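Local coordinates for phytoene synthase (Enterococcus hirae, PDB 5IYS), which probably condenses two isoprenoid diphosphates head to head, as squalene and phytoene synthases do, and binds magnesium ions and a farnesyl thiodiphosphate inhibitor, at residues R172-D177 with T198-K203; I183-E188 with T207-L212; E123-L128 with T191-A196. All blocks are in the same frame, centred on the assembly; numbering follows the deposited sequence.

Contact 1 (R172-D177 with T198-K203); sequences RDVGED and TMLKEK. With FPS (S-[(2E,6E)-3,7,11-trimethyldodeca-2,6,10-trienyl] trihydrogen thiodiphosphate), chain G.
Val-174 and Leu-200 meet methyl to methyl, their side chains crossing at about a right angle, and CG1 of Val-174 lies 4.0 Å from CD2 of Leu-200. With CG1 opposite the backbone N (chi1 171°), Val-174 presents that methyl to the leucine. Next to this apolar touch, backbone meets backbone: CA of Gly-175 comes within 3.8 Å of the carbonyl O of Leu-200, an oxygen buried by the contact and without a polar partner in the model. The joint lies in the all-helical fold of the squalene/phytoene synthases, where helix 174-179 follows helix 155-172 after a break at Asp-173. That break carries site chemistry. The Arg-172 guanidinium holds Asp-173 side-on, NE bonding OD1 at 2.9 Å from above the carboxylate plane while NH2 reaches the syn lone pair of OD2 at 3.0 Å. A bend at chi3 (71°) turns the group back so that its edge faces the Asp-173 carboxylate, and NH1 of Arg-172 donates to O2B of the thiodiphosphate inhibitor at 2.7 Å (159° at the hydrogen). Gln-252 also bonds NH1. Asp-173 belongs to a magnesium site known for this protein, although that metal is not bound to it here.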
loop_
_atom_site.group_PDB
_atom_site.type_symbol
_atom_site.label_atom_id
_atom_site.label_comp_id
_atom_site.label_asym_id
_atom_site.label_seq_id
_atom_site.Cartn_x
_atom_site.Cartn_y
_atom_site.Cartn_z
ATOM N N ARG A 172 -12.395 3.217 1.429
ATOM C CA ARG A 172 -12.984 2.720 0.188
ATOM C C ARG A 172 -13.839 1.483 0.467
ATOM O O ARG A 172 -14.825 1.232 -0.237
ATOM C CB ARG A 172 -11.864 2.431 -0.826
ATOM C CG ARG A 172 -12.325 1.951 -2.206
ATOM C CD ARG A 172 -11.107 1.453 -2.998
ATOM N NE ARG A 172 -10.644 0.184 -2.428
ATOM C CZ ARG A 172 -9.557 -0.472 -2.817
ATOM N NH1 ARG A 172 -8.728 0.094 -3.682
ATOM N NH2 ARG A 172 -9.302 -1.677 -2.322
ATOM N N ASP A 173 -13.480 0.693 1.473
ATOM C CA ASP A 173 -13.952 -0.689 1.536
ATOM C C ASP A 173 -14.774 -0.958 2.804
ATOM O O ASP A 173 -14.917 -2.110 3.225
ATOM C CB ASP A 173 -12.784 -1.686 1.509
ATOM C CG ASP A 173 -12.024 -1.710 0.180
ATOM O OD1 ASP A 173 -12.559 -1.243 -0.847
ATOM O OD2 ASP A 173 -10.880 -2.221 0.169
ATOM N N VAL A 174 -15.356 0.077 3.400
ATOM C CA VAL A 174 -16.024 -0.114 4.681
ATOM C C VAL A 174 -17.060 -1.252 4.635
ATOM O O VAL A 174 -17.100 -2.111 5.520
ATOM C CB VAL A 174 -16.666 1.175 5.182
ATOM C CG1 VAL A 174 -17.530 0.891 6.398
ATOM C CG2 VAL A 174 -15.599 2.231 5.492
ATOM N N GLY A 175 -17.890 -1.276 3.600
ATOM C CA GLY A 175 -18.986 -2.251 3.553
ATOM C C GLY A 175 -18.542 -3.691 3.368
ATOM O O GLY A 175 -19.008 -4.590 4.085
ATOM N N GLU A 176 -17.676 -3.912 2.382
ATOM C CA GLU A 176 -17.103 -5.234 2.098
ATOM C C GLU A 176 -16.329 -5.735 3.317
ATOM O O GLU A 176 -16.467 -6.899 3.708
ATOM C CB GLU A 176 -16.204 -5.202 0.850
ATOM C CG GLU A 176 -16.896 -5.697 -0.445
ATOM C CD GLU A 176 -16.751 -4.752 -1.645
ATOM O OE1 GLU A 176 -15.604 -4.349 -1.955
ATOM O OE2 GLU A 176 -17.770 -4.442 -2.316
ATOM N N ASP A 177 -15.611 -4.834 3.985
ATOM C CA ASP A 177 -14.857 -5.223 5.194
ATOM C C ASP A 177 -15.809 -5.729 6.285
ATOM O O ASP A 177 -15.610 -6.806 6.859
ATOM C CB ASP A 177 -14.033 -4.051 5.725
ATOM C CG ASP A 177 -12.733 -3.842 4.949
ATOM O OD1 ASP A 177 -12.349 -4.755 4.200
ATOM O OD2 ASP A 177 -12.120 -2.759 5.066
ATOM N N THR A 198 -24.384 -0.878 12.860
ATOM C CA THR A 198 -25.466 -1.216 11.958
ATOM C C THR A 198 -25.445 -0.348 10.700
ATOM O O THR A 198 -25.838 -0.775 9.616
ATOM C CB THR A 198 -26.814 -1.093 12.688
ATOM O OG1 THR A 198 -27.691 -2.117 12.207
ATOM C CG2 THR A 198 -27.437 0.284 12.475
ATOM N N MET A 199 -24.937 0.868 10.840
ATOM C CA MET A 199 -24.853 1.778 9.707
ATOM C C MET A 199 -23.863 1.277 8.646
ATOM O O MET A 199 -23.808 1.819 7.538
ATOM C CB MET A 199 -24.415 3.160 10.193
ATOM C CG MET A 199 -25.231 3.724 11.341
ATOM S SD MET A 199 -24.778 5.437 11.699
ATOM C CE MET A 199 -26.014 5.800 12.966
ATOM N N LEU A 200 -23.057 0.283 9.011
ATOM C CA LEU A 200 -21.930 -0.148 8.187
ATOM C C LEU A 200 -22.382 -1.119 7.106
ATOM O O LEU A 200 -21.605 -1.461 6.222
ATOM C CB LEU A 200 -20.831 -0.804 9.026
ATOM C CG LEU A 200 -20.157 0.014 10.125
ATOM C CD1 LEU A 200 -18.932 -0.738 10.671
ATOM C CD2 LEU A 200 -19.778 1.412 9.618
ATOM N N LYS A 201 -23.639 -1.546 7.168
ATOM C CA LYS A 201 -24.141 -2.513 6.189
ATOM C C LYS A 201 -25.082 -1.898 5.162
ATOM O O LYS A 201 -25.556 -2.589 4.260
ATOM C CB LYS A 201 -24.804 -3.718 6.868
ATOM C CG LYS A 201 -25.926 -3.374 7.843
ATOM C CD LYS A 201 -26.487 -4.628 8.520
ATOM C CE LYS A 201 -25.602 -5.098 9.671
ATOM N NZ LYS A 201 -25.701 -6.570 9.916
ATOM N N GLU A 202 -25.280 -0.587 5.254
ATOM C CA GLU A 202 -26.157 0.131 4.331
ATOM C C GLU A 202 -25.475 0.497 3.012
ATOM O O GLU A 202 -24.242 0.501 2.923
ATOM C CB GLU A 202 -26.748 1.364 5.025
ATOM C CG GLU A 202 -28.017 1.039 5.806
ATOM C CD GLU A 202 -28.143 1.815 7.100
ATOM O OE1 GLU A 202 -28.529 1.206 8.130
ATOM O OE2 GLU A 202 -27.871 3.038 7.077
ATOM N N LYS A 203 -26.270 0.814 1.993
ATOM C CA LYS A 203 -25.732 1.166 0.675
ATOM C C LYS A 203 -25.058 2.538 0.628
ATOM O O LYS A 203 -24.004 2.699 0.006
ATOM C CB LYS A 203 -26.814 1.064 -0.403
ATOM C CG LYS A 203 -27.314 -0.365 -0.605
ATOM C CD LYS A 203 -27.415 -0.728 -2.085
ATOM C CE LYS A 203 -26.109 -0.453 -2.847
ATOM N NZ LYS A 203 -24.933 -1.298 -2.442
HETATM C C1 FPS G . -2.972 -1.314 -1.954
HETATM S S1 FPS G . -2.310 -2.774 -2.663
HETATM C C2 FPS G . -1.763 -0.708 -1.265
HETATM C C3 FPS G . -1.808 -0.033 -0.103
HETATM C C4 FPS G . -3.112 0.200 0.600
HETATM C C5 FPS G . -0.550 0.543 0.519
HETATM C C6 FPS G . 0.738 0.276 -0.259
HETATM C C7 FPS G . 1.811 1.217 0.251
HETATM C C8 FPS G . 2.735 1.761 -0.561
HETATM C C10 FPS G . 3.828 2.584 0.085
HETATM C C9 FPS G . 2.763 1.529 -2.053
HETATM C C11 FPS G . 3.853 3.975 -0.553
HETATM C C12 FPS G . 5.050 4.774 -0.064
HETATM C C13 FPS G . 6.241 4.843 -0.701
HETATM C C14 FPS G . 7.346 5.697 -0.133
HETATM C C15 FPS G . 6.500 4.115 -1.994
HETATM P PA FPS G . -3.501 -3.485 -4.192
HETATM O O1A FPS G . -2.721 -4.256 -5.163
HETATM O O2A FPS G . -4.418 -4.553 -3.394
HETATM O O3A FPS G . -4.515 -2.430 -4.830
HETATM P PB FPS G . -5.949 -2.284 -4.081
HETATM O O1B FPS G . -6.981 -3.158 -4.738
HETATM O O2B FPS G . -6.213 -0.797 -4.137
HETATM O O3B FPS G . -5.922 -2.699 -2.627
#

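Contact 2 (I183-E188 with T207-L212); sequences IYLTKE and TQLVAL
Leu-185 sits opposite Leu-212 where a loop passes the first turns of a helix, their CA atoms 8.7 Å apart, the nearest such pair between 183-188 and 207-212. This is helix-to-loop packing in the all-helical squalene/phytoene synthase fold: 183-186 run as a loop into helix 187-193, while 207-212 open helix 207-227. Thr-186 is the N-cap of the shorter helix, its OG1 bonded to the backbone N of Asp-189, and Leu-185 is the loop residue just before this cap.

At this spacing the backbones stay apart and side chains bridge the interval. Leu-185 points toward the helix and reaches two residues about one turn apart, Leu-209 with CD1 and Leu-212 with both methyls. It crosses Leu-209 at about a right angle, and CD1 of Leu-185 lies 3.9 Å from CD1 of Leu-209. Leu-212 is approached at a slant instead. Leu-209 starts off to one side, yet its CD1 end comes nearer the loop. Leu-212, with CG trans to its own backbone N (chi1 -174°), heads for the loop from the start and also packs on Met-190 and Phe-193 of helix 187-193. All three leucines are buried, and the contact between them is purely apolar. The loop is also tied by polar means, the carbonyl O of Leu-185 accepting from NE2 of Gln-121. The CD2 methyl of Leu-212 touches both branches of Leu-185, lying 3.8 Å from its CD2 and 4.2 Å from its CD1.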
loop_
_atom_site.group_PDB
_atom_site.type_symbol
_atom_site.label_atom_id
_atom_site.label_comp_id
_atom_site.label_asym_id
_atom_site.label_seq_id
_atom_site.Cartn_x
_atom_site.Cartn_y
_atom_site.Cartn_z
ATOM N N ILE A 183 -13.943 -4.389 11.161
ATOM C CA ILE A 183 -14.156 -2.949 11.259
ATOM C C ILE A 183 -12.806 -2.315 11.529
ATOM O O ILE A 183 -12.209 -2.572 12.571
ATOM C CB ILE A 183 -15.152 -2.568 12.389
ATOM C CG1 ILE A 183 -16.512 -3.237 12.137
ATOM C CG2 ILE A 183 -15.301 -1.042 12.495
ATOM C CD1 ILE A 183 -17.585 -2.897 13.184
ATOM N N TYR A 184 -12.304 -1.551 10.560
ATOM C CA TYR A 184 -11.092 -0.756 10.774
ATOM C C TYR A 184 -11.337 0.621 11.390
ATOM O O TYR A 184 -10.437 1.237 11.956
ATOM C CB TYR A 184 -10.328 -0.634 9.443
ATOM C CG TYR A 184 -9.759 -1.960 8.982
ATOM C CD1 TYR A 184 -8.533 -2.417 9.461
ATOM C CD2 TYR A 184 -10.469 -2.774 8.097
ATOM C CE1 TYR A 184 -8.016 -3.619 9.050
ATOM C CE2 TYR A 184 -9.955 -3.983 7.672
ATOM C CZ TYR A 184 -8.718 -4.391 8.144
ATOM O OH TYR A 184 -8.191 -5.590 7.709
ATOM N N LEU A 185 -12.520 1.180 11.183
ATOM C CA LEU A 185 -12.855 2.442 11.833
ATOM C C LEU A 185 -12.722 2.273 13.354
ATOM O O LEU A 185 -12.942 1.180 13.872
ATOM C CB LEU A 185 -14.292 2.851 11.484
ATOM C CG LEU A 185 -14.613 2.940 9.992
ATOM C CD1 LEU A 185 -16.104 3.253 9.806
ATOM C CD2 LEU A 185 -13.743 3.987 9.294
ATOM N N THR A 186 -12.248 3.307 14.039
ATOM C CA THR A 186 -11.897 3.149 15.436
ATOM C C THR A 186 -13.129 3.198 16.334
ATOM O O THR A 186 -14.144 3.827 16.014
ATOM C CB THR A 186 -10.819 4.137 15.910
ATOM O OG1 THR A 186 -11.366 5.455 16.033
ATOM C CG2 THR A 186 -9.642 4.152 14.934
ATOM N N LYS A 187 -13.074 2.429 17.414
ATOM C CA LYS A 187 -14.099 2.555 18.445
ATOM C C LYS A 187 -14.305 3.990 18.915
ATOM O O LYS A 187 -15.432 4.479 19.011
ATOM C CB LYS A 187 -13.791 1.617 19.599
ATOM C CG LYS A 187 -14.025 0.175 19.232
ATOM C CD LYS A 187 -13.931 -0.711 20.468
ATOM C CE LYS A 187 -13.947 -2.192 20.093
ATOM N NZ LYS A 187 -13.270 -2.984 21.159
ATOM N N GLU A 188 -13.208 4.711 19.082
ATOM C CA GLU A 188 -13.281 6.085 19.528
ATOM C C GLU A 188 -13.954 7.020 18.530
ATOM O O GLU A 188 -14.820 7.817 18.907
ATOM C CB GLU A 188 -11.898 6.546 19.969
ATOM C CG GLU A 188 -11.467 7.919 19.514
ATOM C CD GLU A 188 -10.030 8.187 19.923
ATOM O OE1 GLU A 188 -9.133 8.118 19.048
ATOM O OE2 GLU A 188 -9.800 8.335 21.145
ATOM N N THR A 207 -25.746 10.216 7.958
ATOM C CA THR A 207 -25.142 11.514 8.219
ATOM C C THR A 207 -23.983 11.383 9.189
ATOM O O THR A 207 -22.933 11.971 8.953
ATOM C CB THR A 207 -26.185 12.529 8.750
ATOM O OG1 THR A 207 -27.094 12.826 7.690
ATOM C CG2 THR A 207 -25.522 13.832 9.239
ATOM N N GLN A 208 -24.181 10.616 10.256
ATOM C CA GLN A 208 -23.143 10.415 11.249
ATOM C C GLN A 208 -21.910 9.742 10.630
ATOM O O GLN A 208 -20.787 10.113 10.962
ATOM C CB GLN A 208 -23.642 9.576 12.426
ATOM C CG GLN A 208 -24.700 10.254 13.298
ATOM C CD GLN A 208 -26.065 10.278 12.641
ATOM O OE1 GLN A 208 -26.335 9.535 11.692
ATOM N NE2 GLN A 208 -26.929 11.163 13.125
ATOM N N LEU A 209 -22.131 8.718 9.805
ATOM C CA LEU A 209 -21.010 7.999 9.171
ATOM C C LEU A 209 -20.293 8.845 8.119
ATOM O O LEU A 209 -19.075 8.704 7.905
ATOM C CB LEU A 209 -21.457 6.638 8.622
ATOM C CG LEU A 209 -20.419 5.724 7.961
ATOM C CD1 LEU A 209 -19.297 5.287 8.932
ATOM C CD2 LEU A 209 -21.120 4.507 7.379
ATOM N N VAL A 210 -21.012 9.779 7.503
ATOM C CA VAL A 210 -20.365 10.700 6.575
ATOM C C VAL A 210 -19.398 11.617 7.322
ATOM O O VAL A 210 -18.253 11.801 6.909
ATOM C CB VAL A 210 -21.374 11.501 5.727
ATOM C CG1 VAL A 210 -20.635 12.543 4.876
ATOM C CG2 VAL A 210 -22.162 10.549 4.810
ATOM N N ALA A 211 -19.827 12.083 8.493
ATOM C CA ALA A 211 -18.983 12.896 9.358
ATOM C C ALA A 211 -17.676 12.179 9.671
ATOM O O ALA A 211 -16.599 12.770 9.552
ATOM C CB ALA A 211 -19.728 13.226 10.633
ATOM N N LEU A 212 -17.791 10.937 10.141
ATOM C CA LEU A 212 -16.647 10.123 10.506
ATOM C C LEU A 212 -15.745 9.860 9.296
ATOM O O LEU A 212 -14.548 10.128 9.357
ATOM C CB LEU A 212 -17.116 8.794 11.099
ATOM C CG LEU A 212 -16.069 7.838 11.686
ATOM C CD1 LEU A 212 -16.742 6.720 12.508
ATOM C CD2 LEU A 212 -15.174 7.249 10.602
#

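Contact 3 (E123-L128 with T191-A196); sequences ETRKDL and TRFGVA
Arg-125 and Arg-192 bring two guanidinium groups together at the surface, NH2 of Arg-125 lying 4.0 Å from NH1 of Arg-192. Both come from helix termini of the all-helical squalene/phytoene synthase fold: Arg-125 from the first turn of helix 125-143, and Arg-192 from the last turn of helix 187-193, which closes in a Schellman motif at Gly-194. Arg-125 has the most surface buried here, followed by Arg-192 and Phe-193.

The two arginine side chains cross at about a right angle, and their planes are 33° apart. NH1 of Arg-192 stands over one face of the Arg-125 guanidinium; both groups are donors, and they meet as like charges. Their mutual repulsion is probably eased on the Arg-125 side, where NE forms a salt bridge with Asp-189 and NH2 bonds OG of Ser-215. Arg-192 reaches the meeting point on a straight chain, extended from CG to NE. Phe-193, its neighbour in sequence, lies alongside that chain: CZ of the ring is 3.3 Å above the guanidinium plane of Arg-192, displaced toward its rim, and CG of Arg-192 rests over the ring in a similarly offset position. The ring also approaches the opposite segment, CE2 of Phe-193 lying 4.4 Å from NH2 of Arg-125, while it packs on Ala-211, Leu-212 and Ser-215 of helix 207-227.

At the start of helix 125-143, Thr-124 and Asp-127 form a capping box. Asp-127 N donates to Thr-124 OG1 at 3.0 Å, and Asp-127 OD2 takes Thr-124 N on its anti lone pair, also at 3.0 Å.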
loop_
_atom_site.group_PDB
_atom_site.type_symbol
_atom_site.label_atom_id
_atom_site.label_comp_id
_atom_site.label_asym_id
_atom_site.label_seq_id
_atom_site.Cartn_x
_atom_site.Cartn_y
_atom_site.Cartn_z
ATOM N N GLU A 123 -9.032 0.301 18.884
ATOM C CA GLU A 123 -9.774 1.093 19.855
ATOM C C GLU A 123 -9.556 2.584 19.629
ATOM O O GLU A 123 -10.503 3.380 19.677
ATOM C CB GLU A 123 -9.438 0.664 21.295
ATOM C CG GLU A 123 -9.066 -0.821 21.406
ATOM C CD GLU A 123 -9.753 -1.559 22.547
ATOM O OE1 GLU A 123 -9.038 -2.177 23.364
ATOM O OE2 GLU A 123 -11.004 -1.574 22.602
ATOM N N THR A 124 -8.338 2.958 19.247
ATOM C CA THR A 124 -8.028 4.377 19.070
ATOM C C THR A 124 -7.435 4.653 17.675
ATOM O O THR A 124 -7.018 3.719 16.999
ATOM C CB THR A 124 -7.019 4.827 20.134
ATOM O OG1 THR A 124 -5.824 4.062 19.973
ATOM C CG2 THR A 124 -7.555 4.551 21.548
ATOM N N ARG A 125 -7.295 5.925 17.307
ATOM C CA ARG A 125 -6.589 6.297 16.083
ATOM C C ARG A 125 -5.102 6.008 16.195
ATOM O O ARG A 125 -4.444 5.717 15.203
ATOM C CB ARG A 125 -6.794 7.777 15.767
ATOM C CG ARG A 125 -8.184 8.081 15.234
ATOM C CD ARG A 125 -8.162 9.158 14.163
ATOM N NE ARG A 125 -9.514 9.526 13.742
ATOM C CZ ARG A 125 -9.824 10.618 13.047
ATOM N NH1 ARG A 125 -8.879 11.480 12.686
ATOM N NH2 ARG A 125 -11.094 10.862 12.738
ATOM N N LYS A 126 -4.563 6.105 17.406
ATOM C CA LYS A 126 -3.192 5.655 17.637
ATOM C C LYS A 126 -3.017 4.187 17.275
ATOM O O LYS A 126 -2.000 3.800 16.672
ATOM C CB LYS A 126 -2.810 5.869 19.101
ATOM C CG LYS A 126 -1.314 5.857 19.374
ATOM C CD LYS A 126 -0.968 6.930 20.409
ATOM C CE LYS A 126 0.332 6.632 21.144
ATOM N NZ LYS A 126 0.428 7.359 22.449
ATOM N N ASP A 127 -3.961 3.363 17.726
ATOM C CA ASP A 127 -3.922 1.938 17.409
ATOM C C ASP A 127 -3.983 1.764 15.890
ATOM O O ASP A 127 -3.276 0.932 15.306
ATOM C CB ASP A 127 -5.098 1.180 18.030
ATOM C CG ASP A 127 -4.998 1.068 19.541
ATOM O OD1 ASP A 127 -3.933 0.662 20.042
ATOM O OD2 ASP A 127 -5.972 1.439 20.227
ATOM N N LEU A 128 -4.885 2.509 15.267
ATOM C CA LEU A 128 -5.082 2.355 13.829
ATOM C C LEU A 128 -3.823 2.823 13.098
ATOM O O LEU A 128 -3.419 2.220 12.104
ATOM C CB LEU A 128 -6.296 3.149 13.336
ATOM C CG LEU A 128 -6.645 3.043 11.835
ATOM C CD1 LEU A 128 -6.766 1.588 11.348
ATOM C CD2 LEU A 128 -7.927 3.800 11.499
ATOM N N THR A 191 -17.793 6.272 18.411
ATOM C CA THR A 191 -18.385 6.981 19.546
ATOM C C THR A 191 -18.451 8.506 19.346
ATOM O O THR A 191 -19.511 9.106 19.540
ATOM C CB THR A 191 -17.665 6.613 20.855
ATOM O OG1 THR A 191 -17.756 5.197 21.066
ATOM C CG2 THR A 191 -18.268 7.349 22.035
ATOM N N ARG A 192 -17.361 9.114 18.881
ATOM C CA ARG A 192 -17.282 10.568 18.706
ATOM C C ARG A 192 -18.344 11.072 17.721
ATOM O O ARG A 192 -18.986 12.106 17.960
ATOM C CB ARG A 192 -15.858 10.983 18.286
ATOM C CG ARG A 192 -15.735 12.315 17.539
ATOM C CD ARG A 192 -14.281 12.643 17.185
ATOM N NE ARG A 192 -14.150 13.921 16.482
ATOM C CZ ARG A 192 -13.105 14.267 15.736
ATOM N NH1 ARG A 192 -12.076 13.438 15.592
ATOM N NH2 ARG A 192 -13.104 15.432 15.102
ATOM N N PHE A 193 -18.584 10.302 16.659
ATOM C CA PHE A 193 -19.465 10.747 15.586
ATOM C C PHE A 193 -20.861 10.131 15.694
ATOM O O PHE A 193 -21.723 10.403 14.865
ATOM C CB PHE A 193 -18.843 10.488 14.202
ATOM C CG PHE A 193 -17.637 11.344 13.912
ATOM C CD1 PHE A 193 -17.784 12.670 13.524
ATOM C CD2 PHE A 193 -16.356 10.852 14.134
ATOM C CE1 PHE A 193 -16.668 13.490 13.309
ATOM C CE2 PHE A 193 -15.246 11.657 13.939
ATOM C CZ PHE A 193 -15.389 12.959 13.496
ATOM N N GLY A 194 -21.066 9.284 16.696
ATOM C CA GLY A 194 -22.350 8.613 16.887
ATOM C C GLY A 194 -22.723 7.665 15.761
ATOM O O GLY A 194 -23.847 7.689 15.262
ATOM N N VAL A 195 -21.761 6.846 15.341
ATOM C CA VAL A 195 -22.012 5.789 14.368
ATOM C C VAL A 195 -22.288 4.473 15.077
ATOM O O VAL A 195 -21.538 4.068 15.953
ATOM C CB VAL A 195 -20.800 5.579 13.420
ATOM C CG1 VAL A 195 -21.095 4.444 12.436
ATOM C CG2 VAL A 195 -20.512 6.875 12.670
ATOM N N ALA A 196 -23.336 3.784 14.646
ATOM C CA ALA A 196 -23.632 2.448 15.148
ATOM C C ALA A 196 -23.179 1.477 14.081
ATOM O O ALA A 196 -23.223 1.805 12.890
ATOM C CB ALA A 196 -25.133 2.293 15.396
#

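The three contacts gather on one side of the chain's centre and differ in burial. Contacts 1 and 2 are buried and meet through methyl groups, with a backbone approach added in contact 1; contact 3 lies at the surface, where charged groups and an aromatic ring meet. Contacts 2 and 3 both draw on helix 187-193, one at its start and the other at its end, and a salt bridge between Lys-187 and Glu-123 ties them directly. Contact 1 joins contact 2 through Leu-200, whose CD1 packs on CD1 of Ile-183. It differs in holding residues of the inhibitor and magnesium sites, whereas contact 3 lies away from the annotated sites.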